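Local coordinates for uncharacterized protein PF1083 (Pyrococcus furiosus, PDB 3NRN), which binds AMP and is probably an oxidoreductase of the flavin-containing amine oxidase family, its reaction unknown, at residues 234-248 with 369-381. Numbering follows the deposited sequence.
With AMP (adenosine monophosphate), chain B.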
ATOM      1  N   VAL A 234     -13.704  -7.772  20.638  1.00 27.20           N
ATOM      2  CA  VAL A 234     -12.545  -7.821  19.768  1.00 25.57           C
ATOM      3  C   VAL A 234     -12.087  -6.392  19.470  1.00 25.38           C
ATOM      4  O   VAL A 234     -12.905  -5.481  19.324  1.00 22.30           O
ATOM      5  CB  VAL A 234     -12.872  -8.525  18.427  1.00 34.11           C
ATOM      6  CG1 VAL A 234     -11.772  -8.260  17.417  1.00 41.36           C
ATOM      7  CG2 VAL A 234     -13.012 -10.024  18.650  1.00 41.43           C
ATOM      8  N   ALA A 235     -10.777  -6.202  19.392  1.00 20.75           N
ATOM      9  CA  ALA A 235     -10.214  -4.895  19.091  1.00 21.37           C
ATOM     10  C   ALA A 235      -9.346  -5.031  17.844  1.00 24.58           C
ATOM     11  O   ALA A 235      -8.519  -5.943  17.757  1.00 23.27           O
ATOM     12  CB  ALA A 235      -9.375  -4.395  20.270  1.00 15.18           C
ATOM     13  N   ILE A 236      -9.546  -4.137  16.878  1.00 16.05           N
ATOM     14  CA  ILE A 236      -8.761  -4.153  15.648  1.00 18.59           C
ATOM     15  C   ILE A 236      -7.885  -2.905  15.619  1.00 25.83           C
ATOM     16  O   ILE A 236      -8.386  -1.782  15.520  1.00 16.37           O
ATOM     17  CB  ILE A 236      -9.654  -4.132  14.381  1.00 22.31           C
ATOM     18  CG1 ILE A 236     -10.568  -5.362  14.357  1.00 21.61           C
ATOM     19  CG2 ILE A 236      -8.778  -4.063  13.127  1.00 15.22           C
ATOM     20  CD1 ILE A 236      -9.848  -6.685  14.419  1.00 32.77           C
ATOM     21  N   SER A 237      -6.577  -3.100  15.702  1.00 20.56           N
ATOM     22  CA  SER A 237      -5.660  -1.969  15.680  1.00 20.25           C
ATOM     23  C   SER A 237      -5.120  -1.693  14.280  1.00 21.88           C
ATOM     24  O   SER A 237      -4.582  -2.578  13.622  1.00 16.43           O
ATOM     25  CB  SER A 237      -4.491  -2.211  16.639  1.00 22.55           C
ATOM     26  OG  SER A 237      -3.650  -1.069  16.691  1.00 22.33           O
ATOM     27  N   ASN A 238      -5.270  -0.455  13.830  1.00 20.40           N
ATOM     28  CA  ASN A 238      -4.786  -0.054  12.514  1.00 24.57           C
ATOM     29  C   ASN A 238      -3.669   0.968  12.725  1.00 26.22           C
ATOM     30  O   ASN A 238      -3.404   1.802  11.860  1.00 27.03           O
ATOM     31  CB  ASN A 238      -5.945   0.557  11.715  1.00 14.68           C
ATOM     32  CG  ASN A 238      -5.576   0.888  10.277  1.00 21.33           C
ATOM     33  OD1 ASN A 238      -4.748   0.220   9.643  1.00 18.87           O
ATOM     34  ND2 ASN A 238      -6.218   1.905   9.746  1.00 20.15           N
ATOM     35  N   VAL A 239      -3.002   0.870  13.875  1.00 21.47           N
ATOM     36  CA  VAL A 239      -1.939   1.805  14.243  1.00 34.30           C
ATOM     37  C   VAL A 239      -0.482   1.278  14.189  1.00 29.30           C
ATOM     38  O   VAL A 239       0.450   1.962  14.613  1.00 26.58           O
ATOM     39  CB  VAL A 239      -2.255   2.395  15.656  1.00 31.65           C
ATOM     40  CG1 VAL A 239      -1.191   3.373  16.088  1.00 51.62           C
ATOM     41  CG2 VAL A 239      -3.604   3.111  15.613  1.00 30.61           C
ATOM     42  N   GLY A 240      -0.275   0.082  13.653  1.00 24.03           N
ATOM     43  CA  GLY A 240       1.084  -0.443  13.573  1.00 26.92           C
ATOM     44  C   GLY A 240       1.494  -1.230  14.809  1.00 28.79           C
ATOM     45  O   GLY A 240       1.087  -0.902  15.928  1.00 25.17           O
ATOM     46  N   VAL A 241       2.322  -2.251  14.602  1.00 21.80           N
ATOM     47  CA  VAL A 241       2.783  -3.137  15.667  1.00 24.94           C
ATOM     48  C   VAL A 241       3.401  -2.464  16.884  1.00 21.51           C
ATOM     49  O   VAL A 241       3.028  -2.766  18.021  1.00 23.84           O
ATOM     50  CB  VAL A 241       3.793  -4.176  15.124  1.00 27.18           C
ATOM     51  CG1 VAL A 241       4.354  -4.996  16.268  1.00 27.81           C
ATOM     52  CG2 VAL A 241       3.106  -5.089  14.125  1.00 32.44           C
ATOM     53  N   ARG A 242       4.339  -1.554  16.646  1.00 18.78           N
ATOM     54  CA  ARG A 242       5.017  -0.858  17.731  1.00 18.36           C
ATOM     55  C   ARG A 242       4.081  -0.053  18.622  1.00 24.14           C
ATOM     56  O   ARG A 242       4.143  -0.156  19.842  1.00 19.74           O
ATOM     57  CB  ARG A 242       6.109   0.052  17.166  1.00 25.38           C
ATOM     58  CG  ARG A 242       6.882   0.815  18.229  1.00 40.94           C
ATOM     59  CD  ARG A 242       8.183   1.386  17.683  1.00 44.81           C
ATOM     60  NE  ARG A 242       9.038   0.348  17.114  1.00 45.99           N
ATOM     61  CZ  ARG A 242      10.306   0.531  16.755  1.00 48.39           C
ATOM     62  NH1 ARG A 242      10.878   1.717  16.907  1.00 54.80           N
ATOM     63  NH2 ARG A 242      11.005  -0.474  16.244  1.00 52.75           N
ATOM     64  N   GLU A 243       3.212   0.752  18.020  1.00 20.90           N
ATOM     65  CA  GLU A 243       2.282   1.555  18.811  1.00 22.12           C
ATOM     66  C   GLU A 243       1.264   0.672  19.540  1.00 18.39           C
ATOM     67  O   GLU A 243       0.909   0.936  20.687  1.00 18.74           O
ATOM     68  CB  GLU A 243       1.552   2.551  17.907  1.00 26.78           C
ATOM     69  CG  GLU A 243       0.711   3.572  18.658  1.00 42.18           C
ATOM     70  CD  GLU A 243       1.523   4.394  19.647  1.00 51.11           C
ATOM     71  OE1 GLU A 243       2.652   4.807  19.300  1.00 43.05           O
ATOM     72  OE2 GLU A 243       1.024   4.635  20.766  1.00 46.90           O
ATOM     73  N   THR A 244       0.802  -0.382  18.875  1.00 17.08           N
ATOM     74  CA  THR A 244      -0.174  -1.279  19.481  1.00 18.43           C
ATOM     75  C   THR A 244       0.417  -1.980  20.709  1.00 16.56           C
ATOM     76  O   THR A 244      -0.276  -2.186  21.700  1.00 18.78           O
ATOM     77  CB  THR A 244      -0.673  -2.311  18.460  1.00 19.08           C
ATOM     78  OG1 THR A 244      -1.238  -1.625  17.335  1.00 18.60           O
ATOM     79  CG2 THR A 244      -1.736  -3.195  19.069  1.00 16.37           C
ATOM     80  N   VAL A 245       1.696  -2.338  20.638  1.00 17.34           N
ATOM     81  CA  VAL A 245       2.377  -2.972  21.763  1.00 18.98           C
ATOM     82  C   VAL A 245       2.380  -1.965  22.924  1.00 20.08           C
ATOM     83  O   VAL A 245       2.111  -2.315  24.075  1.00 19.32           O
ATOM     84  CB  VAL A 245       3.840  -3.353  21.386  1.00 24.33           C
ATOM     85  CG1 VAL A 245       4.663  -3.620  22.643  1.00 20.68           C
ATOM     86  CG2 VAL A 245       3.840  -4.590  20.499  1.00 22.65           C
ATOM     87  N   LYS A 246       2.659  -0.704  22.607  1.00 21.96           N
ATOM     88  CA  LYS A 246       2.675   0.352  23.618  1.00 23.58           C
ATOM     89  C   LYS A 246       1.297   0.588  24.253  1.00 27.74           C
ATOM     90  O   LYS A 246       1.192   0.833  25.456  1.00 19.78           O
ATOM     91  CB  LYS A 246       3.181   1.662  23.005  1.00 30.80           C
ATOM     92  CG  LYS A 246       3.096   2.849  23.952  1.00 46.70           C
ATOM     93  CD  LYS A 246       3.381   4.165  23.247  1.00 48.82           C
ATOM     94  CE  LYS A 246       3.254   5.339  24.209  1.00 52.88           C
ATOM     95  NZ  LYS A 246       3.494   6.648  23.539  1.00 51.24           N
ATOM     96  N   LEU A 247       0.238   0.516  23.451  1.00 17.91           N
ATOM     97  CA  LEU A 247      -1.109   0.740  23.973  1.00 16.22           C
ATOM     98  C   LEU A 247      -1.568  -0.396  24.863  1.00 20.73           C
ATOM     99  O   LEU A 247      -2.318  -0.200  25.821  1.00 22.66           O
ATOM    100  CB  LEU A 247      -2.109   0.919  22.824  1.00 21.32           C
ATOM    101  CG  LEU A 247      -1.961   2.204  21.999  1.00 22.74           C
ATOM    102  CD1 LEU A 247      -2.967   2.201  20.859  1.00 20.11           C
ATOM    103  CD2 LEU A 247      -2.179   3.428  22.893  1.00 19.20           C
ATOM    104  N   ILE A 248      -1.110  -1.597  24.537  1.00 21.29           N
ATOM    105  CA  ILE A 248      -1.469  -2.778  25.297  1.00 23.19           C
ATOM    106  C   ILE A 248      -0.592  -2.918  26.530  1.00 22.13           C
ATOM    107  O   ILE A 248      -1.084  -3.216  27.618  1.00 22.38           O
ATOM    108  CB  ILE A 248      -1.319  -4.044  24.431  1.00 19.02           C
ATOM    109  CG1 ILE A 248      -2.457  -4.103  23.405  1.00 19.26           C
ATOM    110  CG2 ILE A 248      -1.285  -5.275  25.319  1.00 17.51           C
ATOM    111  CD1 ILE A 248      -2.297  -5.187  22.368  1.00 19.43           C
ATOM    112  N   TRP A 369       2.219 -11.884  15.135  1.00 30.52           N
ATOM    113  CA  TRP A 369       1.459 -11.231  16.202  1.00 21.20           C
ATOM    114  C   TRP A 369       0.954 -12.342  17.114  1.00 15.51           C
ATOM    115  O   TRP A 369       0.315 -13.275  16.657  1.00 20.99           O
ATOM    116  CB  TRP A 369       0.292 -10.435  15.614  1.00 23.68           C
ATOM    117  CG  TRP A 369      -0.520  -9.731  16.658  1.00 25.43           C
ATOM    118  CD1 TRP A 369      -1.766 -10.072  17.097  1.00 20.89           C
ATOM    119  CD2 TRP A 369      -0.138  -8.563  17.397  1.00 23.50           C
ATOM    120  NE1 TRP A 369      -2.186  -9.189  18.062  1.00 20.37           N
ATOM    121  CE2 TRP A 369      -1.207  -8.251  18.265  1.00 22.27           C
ATOM    122  CE3 TRP A 369       1.000  -7.751  17.409  1.00 19.99           C
ATOM    123  CZ2 TRP A 369      -1.173  -7.158  19.136  1.00 23.34           C
ATOM    124  CZ3 TRP A 369       1.035  -6.658  18.278  1.00 18.47           C
ATOM    125  CH2 TRP A 369      -0.046  -6.373  19.126  1.00 24.14           C
ATOM    126  N   PRO A 370       1.234 -12.244  18.425  1.00 20.71           N
ATOM    127  CA  PRO A 370       0.837 -13.241  19.430  1.00 19.92           C
ATOM    128  C   PRO A 370      -0.566 -13.246  20.048  1.00 26.83           C
ATOM    129  O   PRO A 370      -0.986 -14.271  20.581  1.00 31.52           O
ATOM    130  CB  PRO A 370       1.904 -13.059  20.502  1.00 19.08           C
ATOM    131  CG  PRO A 370       2.048 -11.565  20.525  1.00 19.27           C
ATOM    132  CD  PRO A 370       2.058 -11.185  19.038  1.00 12.06           C
ATOM    133  N   LEU A 371      -1.291 -12.132  19.994  1.00 22.89           N
ATOM    134  CA  LEU A 371      -2.618 -12.074  20.619  1.00 24.81           C
ATOM    135  C   LEU A 371      -3.783 -12.407  19.689  1.00 23.58           C
ATOM    136  O   LEU A 371      -3.653 -12.322  18.471  1.00 22.54           O
ATOM    137  CB  LEU A 371      -2.826 -10.686  21.243  1.00 23.75           C
ATOM    138  CG  LEU A 371      -1.728 -10.319  22.243  1.00 22.35           C
ATOM    139  CD1 LEU A 371      -1.958  -8.925  22.792  1.00 15.36           C
ATOM    140  CD2 LEU A 371      -1.730 -11.345  23.375  1.00 28.53           C
ATOM    141  N   ASN A 372      -4.920 -12.771  20.278  1.00 20.65           N
ATOM    142  CA  ASN A 372      -6.108 -13.135  19.512  1.00 25.17           C
ATOM    143  C   ASN A 372      -7.286 -12.178  19.718  1.00 25.84           C
ATOM    144  O   ASN A 372      -8.126 -12.024  18.830  1.00 32.84           O
ATOM    145  CB  ASN A 372      -6.563 -14.553  19.883  1.00 25.76           C
ATOM    146  CG  ASN A 372      -5.449 -15.583  19.759  1.00 31.48           C
ATOM    147  OD1 ASN A 372      -4.676 -15.570  18.802  1.00 30.65           O
ATOM    148  ND2 ASN A 372      -5.378 -16.491  20.721  1.00 33.09           N
ATOM    149  N   GLU A 373      -7.359 -11.554  20.893  1.00 24.19           N
ATOM    150  CA  GLU A 373      -8.447 -10.623  21.204  1.00 31.35           C
ATOM    151  C   GLU A 373      -8.180  -9.273  20.554  1.00 31.26           C
ATOM    152  O   GLU A 373      -9.091  -8.466  20.366  1.00 23.51           O
ATOM    153  CB  GLU A 373      -8.599 -10.438  22.722  1.00 28.86           C
ATOM    154  CG  GLU A 373      -7.357  -9.921  23.442  1.00 34.70           C
ATOM    155  CD  GLU A 373      -6.418 -11.039  23.901  1.00 58.39           C
ATOM    156  OE1 GLU A 373      -5.937 -11.821  23.051  1.00 54.61           O
ATOM    157  OE2 GLU A 373      -6.160 -11.133  25.122  1.00 52.32           O
ATOM    158  N   VAL A 374      -6.914  -9.030  20.239  1.00 25.07           N
ATOM    159  CA  VAL A 374      -6.512  -7.798  19.575  1.00 26.50           C
ATOM    160  C   VAL A 374      -5.664  -8.213  18.394  1.00 23.32           C
ATOM    161  O   VAL A 374      -4.724  -8.994  18.552  1.00 21.19           O
ATOM    162  CB  VAL A 374      -5.642  -6.889  20.479  1.00 23.95           C
ATOM    163  CG1 VAL A 374      -5.249  -5.636  19.717  1.00 18.78           C
ATOM    164  CG2 VAL A 374      -6.400  -6.527  21.743  1.00 27.53           C
ATOM    165  N   LEU A 375      -6.007  -7.703  17.216  1.00 19.56           N
ATOM    166  CA  LEU A 375      -5.260  -8.008  16.001  1.00 21.55           C
ATOM    167  C   LEU A 375      -4.826  -6.718  15.332  1.00 16.65           C
ATOM    168  O   LEU A 375      -5.427  -5.667  15.534  1.00 20.38           O
ATOM    169  CB  LEU A 375      -6.105  -8.823  15.018  1.00 21.85           C
ATOM    170  CG  LEU A 375      -6.600 -10.198  15.467  1.00 35.95           C
ATOM    171  CD1 LEU A 375      -7.283 -10.874  14.286  1.00 31.09           C
ATOM    172  CD2 LEU A 375      -5.431 -11.051  15.978  1.00 30.75           C
ATOM    173  N   VAL A 376      -3.782  -6.810  14.527  1.00 12.12           N
ATOM    174  CA  VAL A 376      -3.246  -5.651  13.827  1.00 18.27           C
ATOM    175  C   VAL A 376      -3.511  -5.737  12.326  1.00 23.26           C
ATOM    176  O   VAL A 376      -3.316  -6.791  11.720  1.00 23.07           O
ATOM    177  CB  VAL A 376      -1.709  -5.551  14.058  1.00 27.81           C
ATOM    178  CG1 VAL A 376      -1.091  -4.475  13.156  1.00 29.19           C
ATOM    179  CG2 VAL A 376      -1.427  -5.242  15.515  1.00 29.44           C
ATOM    180  N   VAL A 377      -3.983  -4.643  11.730  1.00 19.05           N
ATOM    181  CA  VAL A 377      -4.200  -4.604  10.283  1.00 16.20           C
ATOM    182  C   VAL A 377      -3.597  -3.301   9.790  1.00 23.14           C
ATOM    183  O   VAL A 377      -3.337  -2.400  10.598  1.00 20.27           O
ATOM    184  CB  VAL A 377      -5.706  -4.662   9.873  1.00 25.43           C
ATOM    185  CG1 VAL A 377      -6.329  -5.960  10.372  1.00 17.65           C
ATOM    186  CG2 VAL A 377      -6.464  -3.441  10.410  1.00 12.93           C
ATOM    187  N   GLY A 378      -3.392  -3.195   8.476  1.00 18.77           N
ATOM    188  CA  GLY A 378      -2.789  -2.003   7.908  1.00 15.25           C
ATOM    189  C   GLY A 378      -1.375  -2.331   7.442  1.00 31.89           C
ATOM    190  O   GLY A 378      -1.022  -3.505   7.305  1.00 25.57           O
ATOM    191  N   ASP A 379      -0.565  -1.307   7.190  1.00 33.46           N
ATOM    192  CA  ASP A 379       0.816  -1.504   6.738  1.00 47.15           C
ATOM    193  C   ASP A 379       1.649  -2.347   7.697  1.00 47.92           C
ATOM    194  O   ASP A 379       2.725  -2.820   7.341  1.00 46.54           O
ATOM    195  CB  ASP A 379       1.517  -0.156   6.542  1.00 49.03           C
ATOM    196  CG  ASP A 379       1.669   0.213   5.083  1.00 58.14           C
ATOM    197  OD1 ASP A 379       2.201  -0.616   4.318  1.00 66.80           O
ATOM    198  OD2 ASP A 379       1.264   1.332   4.702  1.00 69.63           O
ATOM    199  N   GLY A 380       1.157  -2.518   8.919  1.00 47.57           N
ATOM    200  CA  GLY A 380       1.883  -3.306   9.894  1.00 41.52           C
ATOM    201  C   GLY A 380       1.649  -4.789   9.703  1.00 41.41           C
ATOM    202  O   GLY A 380       2.222  -5.614  10.414  1.00 37.81           O
ATOM    203  N   TYR A 381       0.794  -5.136   8.748  1.00 35.64           N
ATOM    204  CA  TYR A 381       0.504  -6.532   8.481  1.00 37.79           C
ATOM    205  C   TYR A 381       0.170  -6.797   7.018  1.00 34.85           C
ATOM    206  O   TYR A 381      -0.997  -6.825   6.630  1.00 31.12           O
ATOM    207  CB  TYR A 381      -0.644  -7.022   9.378  1.00 34.28           C
ATOM    208  CG  TYR A 381      -0.996  -8.491   9.190  1.00 35.93           C
ATOM    209  CD1 TYR A 381       0.003  -9.450   8.995  1.00 42.59           C
ATOM    210  CD2 TYR A 381      -2.324  -8.927   9.238  1.00 21.55           C
ATOM    211  CE1 TYR A 381      -0.310 -10.806   8.850  1.00 44.03           C
ATOM    212  CE2 TYR A 381      -2.650 -10.277   9.096  1.00 36.19           C
ATOM    213  CZ  TYR A 381      -1.638 -11.213   8.902  1.00 47.36           C
ATOM    214  OH  TYR A 381      -1.951 -12.548   8.764  1.00 41.55           O
TER
HETATM  215  P   AMP B 422      -2.843   4.643   8.479  1.00 33.43           P
HETATM  216  O1P AMP B 422      -3.204   3.201   8.771  1.00 37.72           O
HETATM  217  O2P AMP B 422      -1.430   4.922   8.986  1.00 33.19           O
HETATM  218  O3P AMP B 422      -3.174   5.095   7.112  1.00 25.91           O
HETATM  219  O5' AMP B 422      -3.803   5.353   9.543  1.00 28.88           O
HETATM  220  C5' AMP B 422      -3.851   4.860  10.887  1.00 25.24           C
HETATM  221  C4' AMP B 422      -4.814   5.825  11.564  1.00 23.73           C
HETATM  222  O4' AMP B 422      -4.710   5.760  12.990  1.00 22.41           O
HETATM  223  C3' AMP B 422      -4.615   7.284  11.186  1.00 23.99           C
HETATM  224  O3' AMP B 422      -5.911   7.705  10.713  1.00 26.30           O
HETATM  225  C2' AMP B 422      -4.218   7.939  12.526  1.00 25.52           C
HETATM  226  O2' AMP B 422      -4.637   9.304  12.717  1.00 25.78           O
HETATM  227  C1' AMP B 422      -4.942   7.031  13.503  1.00 22.64           C
HETATM  228  N9  AMP B 422      -4.320   6.915  14.837  1.00 26.61           N
HETATM  229  C8  AMP B 422      -2.996   6.829  15.133  1.00 25.49           C
HETATM  230  N7  AMP B 422      -2.838   6.646  16.470  1.00 24.83           N
HETATM  231  C5  AMP B 422      -4.060   6.539  17.009  1.00 25.92           C
HETATM  232  C6  AMP B 422      -4.568   6.347  18.375  1.00 26.18           C
HETATM  233  N6  AMP B 422      -3.671   6.222  19.392  1.00 25.74           N
HETATM  234  N1  AMP B 422      -5.914   6.301  18.523  1.00 25.33           N
HETATM  235  C2  AMP B 422      -6.771   6.393  17.448  1.00 23.68           C
HETATM  236  N3  AMP B 422      -6.380   6.629  16.169  1.00 21.17           N
HETATM  237  C4  AMP B 422      -5.048   6.710  15.930  1.00 24.54           C
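T244 meets W369 with its methyl while its hydroxyl turns to polar partners, one side chain serving both where helix 241-248 packs over two parallel strands. At its root, T244 CB lies 4.2 Å from W369 CH2. There the side chain forks. The methyl, placed opposite the backbone N by a chi1 of -58°, presses CG2 to within 3.6 Å of W369 CH2, and it also reaches the methyls of V374 and V376. The hydroxyl takes the other branch: OG1 donates to G240 O at 2.8 Å, from above the carbonyl plane, and accepts from S237 OG at 2.6 Å. This relay ties strand end to helix start; T244 N is a second donor to G240 O. A valine here would probably break that link, leaving S237 OG without its acceptor and G240 O with one donor fewer.

The indole is itself steadied: W369 NE1 donates to V374 O at 2.6 Å, and V376 CG2 and P370 CD lie over opposite faces, both toward the rim. I248 CD1 meets the ring edge in plane and touches L371 CD1 tip to tip, 3.8 Å away.

Four nearly straight backbone bonds join strands 234-237 and 374-376, S237 N to L375 O being the shortest at 2.8 Å. Just past S237, V239 packs its methyls on the adenine of AMP (CG1 to N7 3.7 Å). Strand 374-376 closes one edge of the five-stranded parallel, Rossmann-type sheet, with 2-6 beyond 234-237; helix 241-248 covers the face of A235, S237, V374 and V376, and helix 388-402 packs against L375 on the I236 face.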